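Local coordinates for protein 16S rRNA (guanine(1405)-N(7))-methyltransferase (Klebsiella pneumoniae, PDB 6PI9) that probably methylates the N7 position of guanine 1405 in 16S rRNA, using S-adenosyl-L-methionine as methyl donor and conferring resistance to aminoglycosides, at residues D178-K184 and A206-T212; L168-P173 and R196-L200; A9-L13 and E45-R49. Numbering follows the deposited sequence.

Interaction 1: residues D178-K184 and A206-T212; sequences DAALLMK and APRLVVT. With SAH (S-adenosyl-L-homocysteine), chain B.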
loop_
_atom_site.group_PDB
_atom_site.type_symbol
_atom_site.label_atom_id
_atom_site.label_comp_id
_atom_site.label_asym_id
_atom_site.label_seq_id
_atom_site.Cartn_x
_atom_site.Cartn_y
_atom_site.Cartn_z
ATOM N N ASP A 178 -30.046 1.317 -7.149
ATOM C CA ASP A 178 -30.044 0.531 -8.376
ATOM C C ASP A 178 -28.776 -0.291 -8.497
ATOM O O ASP A 178 -28.794 -1.400 -9.057
ATOM C CB ASP A 178 -30.212 1.473 -9.554
ATOM C CG ASP A 178 -31.582 2.139 -9.537
ATOM O OD1 ASP A 178 -32.562 1.365 -9.484
ATOM O OD2 ASP A 178 -31.689 3.386 -9.495
ATOM N N ALA A 179 -27.672 0.220 -7.975
ATOM C CA ALA A 179 -26.408 -0.491 -8.097
ATOM C C ALA A 179 -25.544 -0.112 -6.925
ATOM O O ALA A 179 -25.685 0.995 -6.402
ATOM C CB ALA A 179 -25.701 -0.126 -9.420
ATOM N N ALA A 180 -24.628 -1.023 -6.504
ATOM C CA ALA A 180 -23.622 -0.683 -5.517
ATOM C C ALA A 180 -22.249 -1.063 -6.037
ATOM O O ALA A 180 -22.095 -2.070 -6.736
ATOM C CB ALA A 180 -23.808 -1.392 -4.173
ATOM N N LEU A 181 -21.284 -0.202 -5.729
ATOM C CA LEU A 181 -19.909 -0.354 -6.167
ATOM C C LEU A 181 -19.132 -0.783 -4.947
ATOM O O LEU A 181 -19.291 -0.183 -3.882
ATOM C CB LEU A 181 -19.347 0.966 -6.705
ATOM C CG LEU A 181 -20.257 1.724 -7.683
ATOM C CD1 LEU A 181 -19.588 3.025 -8.141
ATOM C CD2 LEU A 181 -20.578 0.850 -8.939
ATOM N N LEU A 182 -18.360 -1.874 -5.086
ATOM C CA LEU A 182 -17.457 -2.379 -4.050
ATOM C C LEU A 182 -16.103 -2.486 -4.721
ATOM O O LEU A 182 -15.669 -3.596 -5.117
ATOM C CB LEU A 182 -17.920 -3.741 -3.525
ATOM C CG LEU A 182 -19.258 -3.651 -2.749
ATOM C CD1 LEU A 182 -20.413 -3.756 -3.754
ATOM C CD2 LEU A 182 -19.363 -4.838 -1.757
ATOM N N MET A 183 -15.436 -1.340 -4.896
ATOM C CA MET A 183 -14.260 -1.287 -5.759
ATOM C C MET A 183 -13.007 -1.307 -4.879
ATOM O O MET A 183 -12.867 -0.457 -3.977
ATOM C CB MET A 183 -14.356 -0.038 -6.643
ATOM C CG MET A 183 -15.522 -0.150 -7.644
ATOM S SD MET A 183 -15.947 1.488 -8.348
ATOM C CE MET A 183 -14.371 1.982 -9.055
ATOM N N LYS A 184 -12.112 -2.279 -5.137
ATOM C CA LYS A 184 -10.852 -2.436 -4.401
ATOM C C LYS A 184 -11.098 -2.459 -2.906
ATOM O O LYS A 184 -10.367 -1.843 -2.099
ATOM C CB LYS A 184 -9.894 -1.309 -4.785
ATOM C CG LYS A 184 -9.493 -1.453 -6.269
ATOM C CD LYS A 184 -8.672 -0.159 -6.691
ATOM C CE LYS A 184 -8.205 -0.261 -8.179
ATOM N NZ LYS A 184 -7.638 1.109 -8.576
ATOM N N ALA A 206 -29.263 -3.731 -3.311
ATOM C CA ALA A 206 -29.153 -3.257 -4.688
ATOM C C ALA A 206 -29.099 -4.490 -5.589
ATOM O O ALA A 206 -28.381 -5.465 -5.270
ATOM C CB ALA A 206 -27.915 -2.379 -4.916
ATOM N N PRO A 207 -29.818 -4.484 -6.710
ATOM C CA PRO A 207 -29.837 -5.679 -7.562
ATOM C C PRO A 207 -28.591 -5.868 -8.402
ATOM O O PRO A 207 -28.398 -6.976 -8.935
ATOM C CB PRO A 207 -31.056 -5.441 -8.455
ATOM C CG PRO A 207 -31.179 -3.970 -8.525
ATOM C CD PRO A 207 -30.775 -3.462 -7.175
ATOM N N ARG A 208 -27.757 -4.836 -8.581
ATOM C CA ARG A 208 -26.559 -4.969 -9.408
ATOM C C ARG A 208 -25.396 -4.483 -8.579
ATOM O O ARG A 208 -25.526 -3.476 -7.887
ATOM C CB ARG A 208 -26.654 -4.161 -10.708
ATOM C CG ARG A 208 -27.541 -4.854 -11.759
ATOM C CD ARG A 208 -28.085 -3.910 -12.799
ATOM N NE ARG A 208 -28.347 -4.541 -14.112
ATOM C CZ ARG A 208 -29.167 -5.572 -14.327
ATOM N NH1 ARG A 208 -29.793 -6.169 -13.305
ATOM N NH2 ARG A 208 -29.350 -6.030 -15.570
ATOM N N LEU A 209 -24.264 -5.193 -8.645
ATOM C CA LEU A 209 -23.068 -4.859 -7.889
ATOM C C LEU A 209 -21.902 -4.810 -8.861
ATOM O O LEU A 209 -21.836 -5.618 -9.792
ATOM C CB LEU A 209 -22.740 -5.899 -6.803
ATOM C CG LEU A 209 -23.910 -6.276 -5.899
ATOM C CD1 LEU A 209 -23.405 -7.311 -4.924
ATOM C CD2 LEU A 209 -24.480 -5.063 -5.118
ATOM N N VAL A 210 -20.990 -3.869 -8.648
ATOM C CA VAL A 210 -19.712 -3.826 -9.369
ATOM C C VAL A 210 -18.647 -4.092 -8.344
ATOM O O VAL A 210 -18.489 -3.303 -7.409
ATOM C CB VAL A 210 -19.480 -2.464 -10.044
ATOM C CG1 VAL A 210 -18.103 -2.450 -10.758
ATOM C CG2 VAL A 210 -20.624 -2.184 -11.021
ATOM N N VAL A 211 -17.918 -5.199 -8.487
ATOM C CA VAL A 211 -16.939 -5.617 -7.471
ATOM C C VAL A 211 -15.591 -5.672 -8.151
ATOM O O VAL A 211 -15.477 -6.275 -9.225
ATOM C CB VAL A 211 -17.285 -7.007 -6.892
ATOM C CG1 VAL A 211 -16.180 -7.502 -5.898
ATOM C CG2 VAL A 211 -18.722 -7.023 -6.272
ATOM N N THR A 212 -14.586 -4.982 -7.609
ATOM C CA THR A 212 -13.310 -4.975 -8.307
ATOM C C THR A 212 -12.145 -5.301 -7.386
ATOM O O THR A 212 -12.194 -5.118 -6.164
ATOM C CB THR A 212 -12.999 -3.649 -8.992
ATOM O OG1 THR A 212 -12.557 -2.719 -7.996
ATOM C CG2 THR A 212 -14.232 -3.138 -9.720
HETATM N N SAH B . -13.495 2.319 -3.800
HETATM C CA SAH B . -12.530 3.433 -3.937
HETATM C CB SAH B . -11.488 3.380 -2.834
HETATM C CG SAH B . -10.717 2.041 -2.646
HETATM S SD SAH B . -9.303 2.254 -1.468
HETATM C C SAH B . -11.834 3.388 -5.310
HETATM O O SAH B . -11.776 2.277 -5.879
HETATM O OXT SAH B . -11.306 4.398 -5.817
HETATM C "C5'" SAH B . -10.060 1.440 0.005
HETATM C "C4'" SAH B . -11.026 2.368 0.797
HETATM O "O4'" SAH B . -11.729 1.595 1.796
HETATM C "C3'" SAH B . -10.419 3.601 1.527
HETATM O "O3'" SAH B . -11.064 4.815 1.091
HETATM C "C2'" SAH B . -10.707 3.369 3.009
HETATM O "O2'" SAH B . -11.028 4.613 3.637
HETATM C "C1'" SAH B . -11.954 2.477 2.910
HETATM N N9 SAH B . -12.141 1.582 4.036
HETATM C C8 SAH B . -11.230 0.694 4.549
HETATM N N7 SAH B . -11.860 -0.036 5.518
HETATM C C5 SAH B . -13.138 0.444 5.644
HETATM C C6 SAH B . -14.193 0.142 6.474
HETATM N N6 SAH B . -14.101 -0.738 7.449
HETATM N N1 SAH B . -15.400 0.787 6.259
HETATM C C2 SAH B . -15.525 1.760 5.326
HETATM N N3 SAH B . -14.487 2.093 4.497
HETATM C C4 SAH B . -13.320 1.415 4.688
HETATM O O HOH W 1 -13.870 -5.216 -3.929
#
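Leu181 reaches across to Val210, its CD2 lying 3.7 Å from Val210 CB on the face of the sheet that also carries Ala179 and Met183 and is covered by helix 100-111. On the other face Ala180 CB meets Leu209 CD2 at 3.8 Å, and Leu182 sits beside Val211; helix 196-203 closes over this side through Leu200 and Leu201. The hydrophobic cover on both faces illustrates how a central strand pair is buried. Between the two layers runs a parallel backbone pairing, the strand axes 4.6 Å apart and their N-to-C directions only 5° from parallel. Residues of strand 179-183 with even numbers do the bonding: Ala180 N donates to Arg208 O (3.0 Å) and Ala180 O accepts from Val210 N (2.8 Å), then Leu182 N donates to Val210 O (2.7 Å) and Leu182 O accepts from Thr212 N (3.1 Å). Ala179 and Leu181 turn their backbone groups the other way, Leu181 bonding to Leu118 and Leu120 of strand 117-120. Next to Met183, Lys184 N is held by Thr212 O at 3.0 Å and Thr212 OG1 at 2.9 Å, and a water bridges Leu182 O (2.7 Å) and Thr212 O (2.8 Å). Thr212 OG1 also bonds to Glu252, while Lys184 NZ forms a salt bridge with Glu95. Beside this junction Met183 O accepts a hydrogen bond of 2.9 Å from the amino group, atom N, of SAH. A cofactor pocket at the C-terminal ends of parallel central strands is the hallmark of the Rossmann-like class I methyltransferase fold.

Interaction 2: residues L168-P173 and R196-L200; sequences LLSEIP and RAAEL. With SAH (S-adenosyl-L-homocysteine), chain B.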
loop_
_atom_site.group_PDB
_atom_site.type_symbol
_atom_site.label_atom_id
_atom_site.label_comp_id
_atom_site.label_asym_id
_atom_site.label_seq_id
_atom_site.Cartn_x
_atom_site.Cartn_y
_atom_site.Cartn_z
ATOM N N LEU A 168 -17.865 -0.150 7.469
ATOM C CA LEU A 168 -18.450 -1.368 6.910
ATOM C C LEU A 168 -18.199 -2.628 7.747
ATOM O O LEU A 168 -18.718 -3.707 7.405
ATOM C CB LEU A 168 -17.934 -1.553 5.502
ATOM C CG LEU A 168 -18.473 -0.475 4.529
ATOM C CD1 LEU A 168 -17.684 -0.612 3.253
ATOM C CD2 LEU A 168 -19.971 -0.652 4.196
ATOM N N LEU A 169 -17.435 -2.549 8.839
ATOM C CA LEU A 169 -17.354 -3.661 9.763
ATOM C C LEU A 169 -18.456 -3.605 10.798
ATOM O O LEU A 169 -18.777 -4.622 11.445
ATOM C CB LEU A 169 -15.989 -3.660 10.489
ATOM C CG LEU A 169 -14.911 -4.591 9.874
ATOM C CD1 LEU A 169 -15.372 -5.955 10.030
ATOM C CD2 LEU A 169 -14.713 -4.452 8.422
ATOM N N SER A 170 -19.023 -2.435 11.034
ATOM C CA SER A 170 -20.075 -2.405 12.016
ATOM C C SER A 170 -21.411 -2.001 11.431
ATOM O O SER A 170 -22.411 -1.986 12.166
ATOM C CB SER A 170 -19.667 -1.508 13.201
ATOM O OG SER A 170 -18.982 -0.376 12.745
ATOM N N GLU A 171 -21.481 -1.751 10.119
ATOM C CA GLU A 171 -22.752 -1.369 9.510
ATOM C C GLU A 171 -22.874 -2.064 8.158
ATOM O O GLU A 171 -21.923 -2.049 7.387
ATOM C CB GLU A 171 -22.817 0.162 9.333
ATOM C CG GLU A 171 -24.070 0.647 8.648
ATOM C CD GLU A 171 -24.056 2.140 8.241
ATOM O OE1 GLU A 171 -23.176 2.941 8.651
ATOM O OE2 GLU A 171 -24.986 2.514 7.515
ATOM N N ILE A 172 -24.021 -2.655 7.875
ATOM C CA ILE A 172 -24.346 -3.093 6.509
ATOM C C ILE A 172 -25.261 -2.043 5.940
ATOM O O ILE A 172 -26.365 -1.818 6.505
ATOM C CB ILE A 172 -24.973 -4.495 6.523
ATOM C CG1 ILE A 172 -23.846 -5.529 6.670
ATOM C CG2 ILE A 172 -25.755 -4.750 5.240
ATOM C CD1 ILE A 172 -24.328 -6.956 6.594
ATOM N N PRO A 173 -24.833 -1.233 4.960
ATOM C CA PRO A 173 -25.649 -0.099 4.499
ATOM C C PRO A 173 -27.048 -0.537 4.150
ATOM O O PRO A 173 -27.239 -1.526 3.420
ATOM C CB PRO A 173 -24.913 0.409 3.265
ATOM C CG PRO A 173 -23.418 0.027 3.564
ATOM C CD PRO A 173 -23.493 -1.273 4.314
ATOM N N ARG A 196 -16.672 -11.259 6.291
ATOM C CA ARG A 196 -17.396 -9.996 6.214
ATOM C C ARG A 196 -17.736 -9.650 4.772
ATOM O O ARG A 196 -18.804 -9.069 4.509
ATOM C CB ARG A 196 -16.566 -8.872 6.862
ATOM C CG ARG A 196 -17.327 -7.517 6.983
ATOM C CD ARG A 196 -18.574 -7.697 7.853
ATOM N NE ARG A 196 -19.335 -6.454 7.948
ATOM C CZ ARG A 196 -20.463 -6.317 8.628
ATOM N NH1 ARG A 196 -21.003 -7.345 9.276
ATOM N NH2 ARG A 196 -21.072 -5.141 8.654
ATOM N N ALA A 197 -16.872 -10.024 3.825
ATOM C CA ALA A 197 -17.195 -9.794 2.412
ATOM C C ALA A 197 -18.481 -10.505 2.021
ATOM O O ALA A 197 -19.389 -9.906 1.417
ATOM C CB ALA A 197 -16.031 -10.272 1.535
ATOM N N ALA A 198 -18.578 -11.799 2.340
ATOM C CA ALA A 198 -19.785 -12.533 1.966
ATOM C C ALA A 198 -21.012 -11.989 2.692
ATOM O O ALA A 198 -22.133 -12.016 2.151
ATOM C CB ALA A 198 -19.581 -14.030 2.274
ATOM N N GLU A 199 -20.841 -11.521 3.930
ATOM C CA GLU A 199 -22.003 -11.025 4.669
ATOM C C GLU A 199 -22.494 -9.715 4.048
ATOM O O GLU A 199 -23.700 -9.496 3.903
ATOM C CB GLU A 199 -21.611 -10.835 6.125
ATOM C CG GLU A 199 -22.704 -10.389 7.002
ATOM C CD GLU A 199 -22.275 -10.404 8.464
ATOM O OE1 GLU A 199 -23.203 -10.320 9.313
ATOM O OE2 GLU A 199 -21.021 -10.494 8.754
ATOM N N LEU A 200 -21.558 -8.858 3.644
ATOM C CA LEU A 200 -21.905 -7.610 2.986
ATOM C C LEU A 200 -22.582 -7.856 1.641
ATOM O O LEU A 200 -23.636 -7.281 1.357
ATOM C CB LEU A 200 -20.650 -6.761 2.812
ATOM C CG LEU A 200 -20.783 -5.429 2.070
ATOM C CD1 LEU A 200 -21.773 -4.540 2.829
ATOM C CD2 LEU A 200 -19.378 -4.711 1.999
HETATM N N SAH B . -13.495 2.319 -3.800
HETATM C CA SAH B . -12.530 3.433 -3.937
HETATM C CB SAH B . -11.488 3.380 -2.834
HETATM C CG SAH B . -10.717 2.041 -2.646
HETATM S SD SAH B . -9.303 2.254 -1.468
HETATM C C SAH B . -11.834 3.388 -5.310
HETATM O O SAH B . -11.776 2.277 -5.879
HETATM O OXT SAH B . -11.306 4.398 -5.817
HETATM C "C5'" SAH B . -10.060 1.440 0.005
HETATM C "C4'" SAH B . -11.026 2.368 0.797
HETATM O "O4'" SAH B . -11.729 1.595 1.796
HETATM C "C3'" SAH B . -10.419 3.601 1.527
HETATM O "O3'" SAH B . -11.064 4.815 1.091
HETATM C "C2'" SAH B . -10.707 3.369 3.009
HETATM O "O2'" SAH B . -11.028 4.613 3.637
HETATM C "C1'" SAH B . -11.954 2.477 2.910
HETATM N N9 SAH B . -12.141 1.582 4.036
HETATM C C8 SAH B . -11.230 0.694 4.549
HETATM N N7 SAH B . -11.860 -0.036 5.518
HETATM C C5 SAH B . -13.138 0.444 5.644
HETATM C C6 SAH B . -14.193 0.142 6.474
HETATM N N6 SAH B . -14.101 -0.738 7.449
HETATM N N1 SAH B . -15.400 0.787 6.259
HETATM C C2 SAH B . -15.525 1.760 5.326
HETATM N N3 SAH B . -14.487 2.093 4.497
HETATM C C4 SAH B . -13.320 1.415 4.688
#
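In a Rossmann-like methyltransferase the loops after the parallel strands build the cofactor pocket, and here the loop following strand 162-165 is fastened to helix 196-203 chiefly by Arg196, with apolar packing on Leu200. Arg196 leaves the first turn of its helix with chi1 t and chi2 p, a bend that directs an otherwise extended chain (chi3 t) along the loop. Its guanidinium grips a single carbonyl with two nitrogens: NE lies 2.9 Å and NH2 3.0 Å from Leu168 O, both hydrogen bonds. Ile172 CD1 covers one face of the group and Leu169 O lies over the opposite face, while NH1 turns back to its own helix in a weak hydrogen bond, part of a salt bridge, with Glu199 OE2 at 3.2 Å. Ile172, with chi1 m and chi2 t, extends its CD1 to within 3.8 Å of Glu199 CG. Leu200 (t, p) brings CD1 to 4.0 Å from Pro173 CD, the apolar end of the contact, near Leu189 of helix 186-192. Leu169 departs from the staggered wells, its chi1 of -97° falling between them; although its CA-to-CB bond points away, CD1 comes within 3.9 Å of Arg196 CG. The chain presents Leu168 in two directions, its carbonyl to the arginine and its amide to the adenine: Leu168 N donates to N1 of SAH at 2.9 Å, with an N-H...N1 angle of 169°.

Interaction 3: residues A9-L13 and E45-R49; sequences ALDAL and EKAAR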
loop_
_atom_site.group_PDB
_atom_site.type_symbol
_atom_site.label_atom_id
_atom_site.label_comp_id
_atom_site.label_asym_id
_atom_site.label_seq_id
_atom_site.Cartn_x
_atom_site.Cartn_y
_atom_site.Cartn_z
ATOM N N ALA A 9 -2.455 5.438 25.523
ATOM C CA ALA A 9 -2.057 4.990 24.193
ATOM C C ALA A 9 -3.170 5.256 23.171
ATOM O O ALA A 9 -2.901 5.747 22.067
ATOM C CB ALA A 9 -1.706 3.504 24.224
ATOM N N LEU A 10 -4.414 4.926 23.516
ATOM C CA LEU A 10 -5.531 5.269 22.630
ATOM C C LEU A 10 -5.575 6.772 22.376
ATOM O O LEU A 10 -5.782 7.216 21.243
ATOM C CB LEU A 10 -6.843 4.781 23.245
ATOM C CG LEU A 10 -8.120 5.094 22.466
ATOM C CD1 LEU A 10 -7.937 4.650 21.021
ATOM C CD2 LEU A 10 -9.302 4.412 23.092
ATOM N N ASP A 11 -5.378 7.576 23.424
ATOM C CA ASP A 11 -5.374 9.035 23.246
ATOM C C ASP A 11 -4.297 9.484 22.260
ATOM O O ASP A 11 -4.515 10.413 21.471
ATOM C CB ASP A 11 -5.171 9.730 24.593
ATOM C CG ASP A 11 -6.368 9.624 25.486
ATOM O OD1 ASP A 11 -7.475 9.323 24.959
ATOM O OD2 ASP A 11 -6.229 9.874 26.706
ATOM N N ALA A 12 -3.117 8.849 22.292
ATOM C CA ALA A 12 -2.080 9.190 21.326
ATOM C C ALA A 12 -2.500 8.848 19.913
ATOM O O ALA A 12 -2.074 9.521 18.968
ATOM C CB ALA A 12 -0.757 8.455 21.627
ATOM N N LEU A 13 -3.301 7.857 19.768
ATOM C CA LEU A 13 -3.761 7.537 18.491
ATOM C C LEU A 13 -4.823 8.547 18.075
ATOM O O LEU A 13 -4.755 9.115 17.052
ATOM C CB LEU A 13 -4.343 6.176 18.608
ATOM C CG LEU A 13 -4.138 5.098 17.609
ATOM C CD1 LEU A 13 -2.792 5.021 16.995
ATOM C CD2 LEU A 13 -4.569 3.801 18.174
ATOM N N GLU A 45 -0.711 0.407 20.315
ATOM C CA GLU A 45 -0.814 1.672 19.586
ATOM C C GLU A 45 -0.061 1.590 18.254
ATOM O O GLU A 45 -0.569 2.006 17.217
ATOM C CB GLU A 45 -0.250 2.802 20.482
ATOM C CG GLU A 45 -0.216 4.211 19.841
ATOM C CD GLU A 45 0.650 5.188 20.654
ATOM O OE1 GLU A 45 0.928 4.917 21.844
ATOM O OE2 GLU A 45 1.064 6.233 20.103
ATOM N N LYS A 46 1.202 1.154 18.287
ATOM C CA LYS A 46 1.931 1.002 17.032
ATOM C C LYS A 46 1.211 0.028 16.097
ATOM O O LYS A 46 1.096 0.278 14.882
ATOM C CB LYS A 46 3.362 0.503 17.297
ATOM C CG LYS A 46 4.221 1.448 18.139
ATOM C CD LYS A 46 5.595 0.826 18.619
ATOM C CE LYS A 46 6.289 1.820 19.565
ATOM N NZ LYS A 46 7.515 1.320 20.286
ATOM N N ALA A 47 0.722 -1.095 16.640
ATOM C CA ALA A 47 -0.002 -2.055 15.783
ATOM C C ALA A 47 -1.255 -1.421 15.198
ATOM O O ALA A 47 -1.627 -1.687 14.045
ATOM C CB ALA A 47 -0.363 -3.319 16.569
ATOM N N ALA A 48 -1.921 -0.569 15.961
ATOM C CA ALA A 48 -3.149 0.044 15.456
ATOM C C ALA A 48 -2.822 1.073 14.395
ATOM O O ALA A 48 -3.546 1.218 13.404
ATOM C CB ALA A 48 -3.914 0.722 16.600
ATOM N N ARG A 49 -1.742 1.822 14.602
ATOM C CA ARG A 49 -1.321 2.766 13.585
ATOM C C ARG A 49 -1.029 2.029 12.286
ATOM O O ARG A 49 -1.459 2.449 11.206
ATOM C CB ARG A 49 -0.103 3.543 14.097
ATOM C CG ARG A 49 0.279 4.678 13.207
ATOM C CD ARG A 49 1.021 5.749 13.983
ATOM N NE ARG A 49 1.780 5.247 15.124
ATOM C CZ ARG A 49 1.619 5.652 16.389
ATOM N NH1 ARG A 49 0.715 6.590 16.687
ATOM N NH2 ARG A 49 2.391 5.135 17.358
#
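This is a helix-helix contact in the N-terminal helical region, well away from the bound SAH, where helix 4-14 lies against the longer helix 41-57. It exemplifies longer side chains of one helix set against alanines of the other. The two short helical segments run in roughly the same direction, at a crossing angle of -30°, with their axes 9.9 Å apart at closest approach, and no hydrogen bond links them. Leu13 supplies the apolar part: its CD2 touches Ala48 CB at 3.5 Å, and its CD1 lies 3.9 Å from Glu45 CG and 3.9 Å from Arg49 NH1. Glu45 works from the other helix, extended with chi1 and chi2 both t, so that its carboxylate spans the gap to Ala9 and Ala12; OE1 is 3.8 Å from Ala9 CB and OE2 3.3 Å from Ala12 CB. The charge over these methyl groups is met within its own helix, one turn on, by Arg49, whose NH2 forms a salt bridge with Glu45 OE2 at 3.2 Å. Phe31 of helix 24-34 packs on Ala9 and Leu13, making a third wall. Arg49 also packs on Arg94 of the second subunit, and Lys46 on its Ala84, which places helix 41-57 in the interface between the two subunits. Helices 4-14, 24-34 and 41-57 thus pack together as an N-terminal helical bundle beside the Rossmann-like core.

How the interactions relate
Interaction 3 comes first along the chain and is complete before the others begin, with its centre 33 Å from that of interaction 1 and 25 Å from that of interaction 2; it belongs to the N-terminal helices rather than to the sheet. Interactions 1 and 2 have centres 13 Å apart and alternate in sequence: loop 168-173, strand 179-183, helix 196-203 and strand 208-214. They meet directly where Leu182 CD2 packs 3.8 Å from Leu200 CD2, and a short connection joins the helix to the second strand. Both also touch SAH, at its amino end and at its adenine respectively, so the strand-helix-strand unit, with loop 168-173 fastened to its helix, reaches both ends of the ligand.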